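Local coordinates for cyclodipeptide synthase, BtCDPS (Bacillus thermoamylovorans, PDB 6ZTU), which probably makes cyclodipeptides by aminoacyl transfer, as other cyclodipeptide synthases do from aminoacyl-tRNA substrates, at residues C143-H148 with L170-V174. Residues are numbered along the deposited sequence; the frame is centred on the assembly and turned at random.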
ATOM      1  N   CYS A 143     -11.355   5.619  -7.640  1.00 21.47           N
ATOM      2  CA  CYS A 143     -10.390   6.236  -6.732  1.00 20.34           C
ATOM      3  C   CYS A 143     -11.086   6.838  -5.521  1.00 23.44           C
ATOM      4  O   CYS A 143     -10.599   6.709  -4.397  1.00 21.49           O
ATOM      5  CB  CYS A 143      -9.573   7.311  -7.445  1.00 23.12           C
ATOM      6  SG  CYS A 143      -8.442   6.667  -8.715  1.00 22.89           S
ATOM      7  N   LEU A 144     -12.211   7.521  -5.738  1.00 23.41           N
ATOM      8  CA  LEU A 144     -12.956   8.080  -4.615  1.00 24.22           C
ATOM      9  C   LEU A 144     -13.496   6.986  -3.701  1.00 24.88           C
ATOM     10  O   LEU A 144     -13.632   7.195  -2.489  1.00 26.43           O
ATOM     11  CB  LEU A 144     -14.093   8.962  -5.135  1.00 23.07           C
ATOM     12  CG  LEU A 144     -13.590  10.244  -5.817  1.00 27.24           C
ATOM     13  CD1 LEU A 144     -14.688  10.979  -6.594  1.00 31.46           C
ATOM     14  CD2 LEU A 144     -12.922  11.180  -4.813  1.00 27.08           C
ATOM     15  N   ALA A 145     -13.825   5.815  -4.256  1.00 23.95           N
ATOM     16  CA  ALA A 145     -14.221   4.694  -3.414  1.00 24.98           C
ATOM     17  C   ALA A 145     -13.060   4.205  -2.553  1.00 24.19           C
ATOM     18  O   ALA A 145     -13.260   3.828  -1.391  1.00 26.31           O
ATOM     19  CB  ALA A 145     -14.767   3.551  -4.270  1.00 24.89           C
ATOM     20  N   MET A 146     -11.845   4.161  -3.111  1.00 24.32           N
ATOM     21  CA  MET A 146     -10.686   3.846  -2.280  1.00 23.71           C
ATOM     22  C   MET A 146     -10.528   4.877  -1.176  1.00 25.05           C
ATOM     23  O   MET A 146     -10.143   4.544  -0.049  1.00 26.64           O
ATOM     24  CB  MET A 146      -9.408   3.798  -3.125  1.00 24.82           C
ATOM     25  CG  MET A 146      -9.215   2.519  -3.881  1.00 28.06           C
ATOM     26  SD  MET A 146      -7.562   2.443  -4.625  1.00 25.89           S
ATOM     27  CE  MET A 146      -6.553   2.155  -3.178  1.00 26.19           C
ATOM     28  N   SER A 147     -10.799   6.141  -1.497  1.00 21.74           N
ATOM     29  CA  SER A 147     -10.732   7.207  -0.500  1.00 23.26           C
ATOM     30  C   SER A 147     -11.774   6.987   0.589  1.00 26.42           C
ATOM     31  O   SER A 147     -11.487   7.107   1.786  1.00 25.61           O
ATOM     32  CB  SER A 147     -10.943   8.558  -1.189  1.00 23.79           C
ATOM     33  OG  SER A 147     -10.908   9.612  -0.240  1.00 28.31           O
ATOM     34  N   HIS A 148     -12.995   6.654   0.181  1.00 24.27           N
ATOM     35  CA  HIS A 148     -14.051   6.361   1.145  1.00 27.54           C
ATOM     36  C   HIS A 148     -13.654   5.213   2.062  1.00 30.34           C
ATOM     37  O   HIS A 148     -13.859   5.280   3.278  1.00 31.92           O
ATOM     38  CB  HIS A 148     -15.347   6.046   0.394  1.00 30.71           C
ATOM     39  CG  HIS A 148     -16.565   6.058   1.264  1.00 32.60           C
ATOM     40  ND1 HIS A 148     -16.869   5.030   2.132  1.00 37.26           N
ATOM     41  CD2 HIS A 148     -17.545   6.980   1.413  1.00 35.36           C
ATOM     42  CE1 HIS A 148     -17.987   5.315   2.774  1.00 35.05           C
ATOM     43  NE2 HIS A 148     -18.420   6.492   2.355  1.00 34.52           N
ATOM     44  N   LEU A 170     -13.722  13.266   0.915  1.00 33.09           N
ATOM     45  CA  LEU A 170     -13.258  12.284  -0.065  1.00 30.85           C
ATOM     46  C   LEU A 170     -12.195  12.867  -0.983  1.00 28.60           C
ATOM     47  O   LEU A 170     -11.202  12.198  -1.302  1.00 28.67           O
ATOM     48  CB  LEU A 170     -14.431  11.777  -0.907  1.00 31.46           C
ATOM     49  CG  LEU A 170     -15.476  10.915  -0.210  1.00 32.01           C
ATOM     50  CD1 LEU A 170     -16.622  10.586  -1.170  1.00 39.85           C
ATOM     51  CD2 LEU A 170     -14.853   9.648   0.334  1.00 30.07           C
ATOM     52  N   PHE A 171     -12.401  14.097  -1.447  1.00 29.17           N
ATOM     53  CA  PHE A 171     -11.453  14.683  -2.386  1.00 29.88           C
ATOM     54  C   PHE A 171     -10.160  15.082  -1.693  1.00 30.53           C
ATOM     55  O   PHE A 171      -9.104  15.098  -2.333  1.00 31.00           O
ATOM     56  CB  PHE A 171     -12.082  15.874  -3.110  1.00 33.14           C
ATOM     57  CG  PHE A 171     -12.853  15.484  -4.345  1.00 34.21           C
ATOM     58  CD1 PHE A 171     -12.220  15.424  -5.574  1.00 36.96           C
ATOM     59  CD2 PHE A 171     -14.199  15.148  -4.271  1.00 41.17           C
ATOM     60  CE1 PHE A 171     -12.908  15.054  -6.705  1.00 37.73           C
ATOM     61  CE2 PHE A 171     -14.904  14.778  -5.408  1.00 42.85           C
ATOM     62  CZ  PHE A 171     -14.258  14.732  -6.629  1.00 41.45           C
ATOM     63  N   HIS A 172     -10.210  15.394  -0.394  1.00 28.34           N
ATOM     64  CA  HIS A 172      -8.972  15.666   0.326  1.00 30.62           C
ATOM     65  C   HIS A 172      -8.175  14.386   0.542  1.00 27.70           C
ATOM     66  O   HIS A 172      -6.966  14.343   0.283  1.00 29.71           O
ATOM     67  CB  HIS A 172      -9.265  16.347   1.661  1.00 30.66           C
ATOM     68  CG  HIS A 172      -8.048  16.932   2.317  1.00 28.09           C
ATOM     69  ND1 HIS A 172      -7.304  17.934   1.739  1.00 36.29           N
ATOM     70  CD2 HIS A 172      -7.452  16.653   3.499  1.00 30.07           C
ATOM     71  CE1 HIS A 172      -6.301  18.252   2.539  1.00 34.70           C
ATOM     72  NE2 HIS A 172      -6.370  17.492   3.616  1.00 31.75           N
ATOM     73  N   ALA A 173      -8.844  13.326   1.014  1.00 28.09           N
ATOM     74  CA  ALA A 173      -8.172  12.057   1.264  1.00 26.14           C
ATOM     75  C   ALA A 173      -7.774  11.323  -0.018  1.00 26.38           C
ATOM     76  O   ALA A 173      -6.893  10.459   0.035  1.00 25.37           O
ATOM     77  CB  ALA A 173      -9.060  11.152   2.107  1.00 28.29           C
ATOM     78  N   VAL A 174      -8.400  11.616  -1.162  1.00 24.47           N
ATOM     79  CA  VAL A 174      -8.017  10.884  -2.372  1.00 22.29           C
ATOM     80  C   VAL A 174      -6.615  11.283  -2.826  1.00 23.47           C
ATOM     81  O   VAL A 174      -5.988  10.561  -3.616  1.00 25.67           O
ATOM     82  CB  VAL A 174      -9.071  11.065  -3.488  1.00 24.84           C
ATOM     83  CG1 VAL A 174      -8.864  12.367  -4.242  1.00 25.14           C
ATOM     84  CG2 VAL A 174      -9.059   9.862  -4.461  1.00 25.21           C
TER
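Segments 143-148 and 170-174 are both helical and cross almost at right angles, at 94°. Their axes approach to 8.5 Å. The backbones are closest at Ser147 and Val174, with 4.9 Å between their CA atoms. The small side chain of Ser147 points toward the other helix at this crossing. Its OG donates a hydrogen bond of 2.8 Å to Leu170 O. That carbonyl also accepts the helical bond from Val174 N, at 2.9 Å, so it serves two donors. Ala173 CB packs against Ser147 OG at 3.4 Å. The contact joins two successive long helices, 137-157 and 167-191, of the Rossmann-like fold of cyclodipeptide synthases, with its mostly parallel sheet. The bound (2S)-hexane-1,2-diol is about 11 Å from the Ser147 side chain; Tyr176 and Glu180, further along helix 167-191, help line its pocket. Leu144 reaches across beside the serine. Its CD2 lies over the face of the Phe171 ring, a CH-pi contact 4.0 Å from the centroid, and also meets Val174 CB at 4.1 Å. Phe133 of helix 120-135 touches Leu144, Phe171 and Val174. His148 lies one turn on from Leu144. Its CB packs against Leu170 CD2 at 3.6 Å, and Ile165 touches both of these residues.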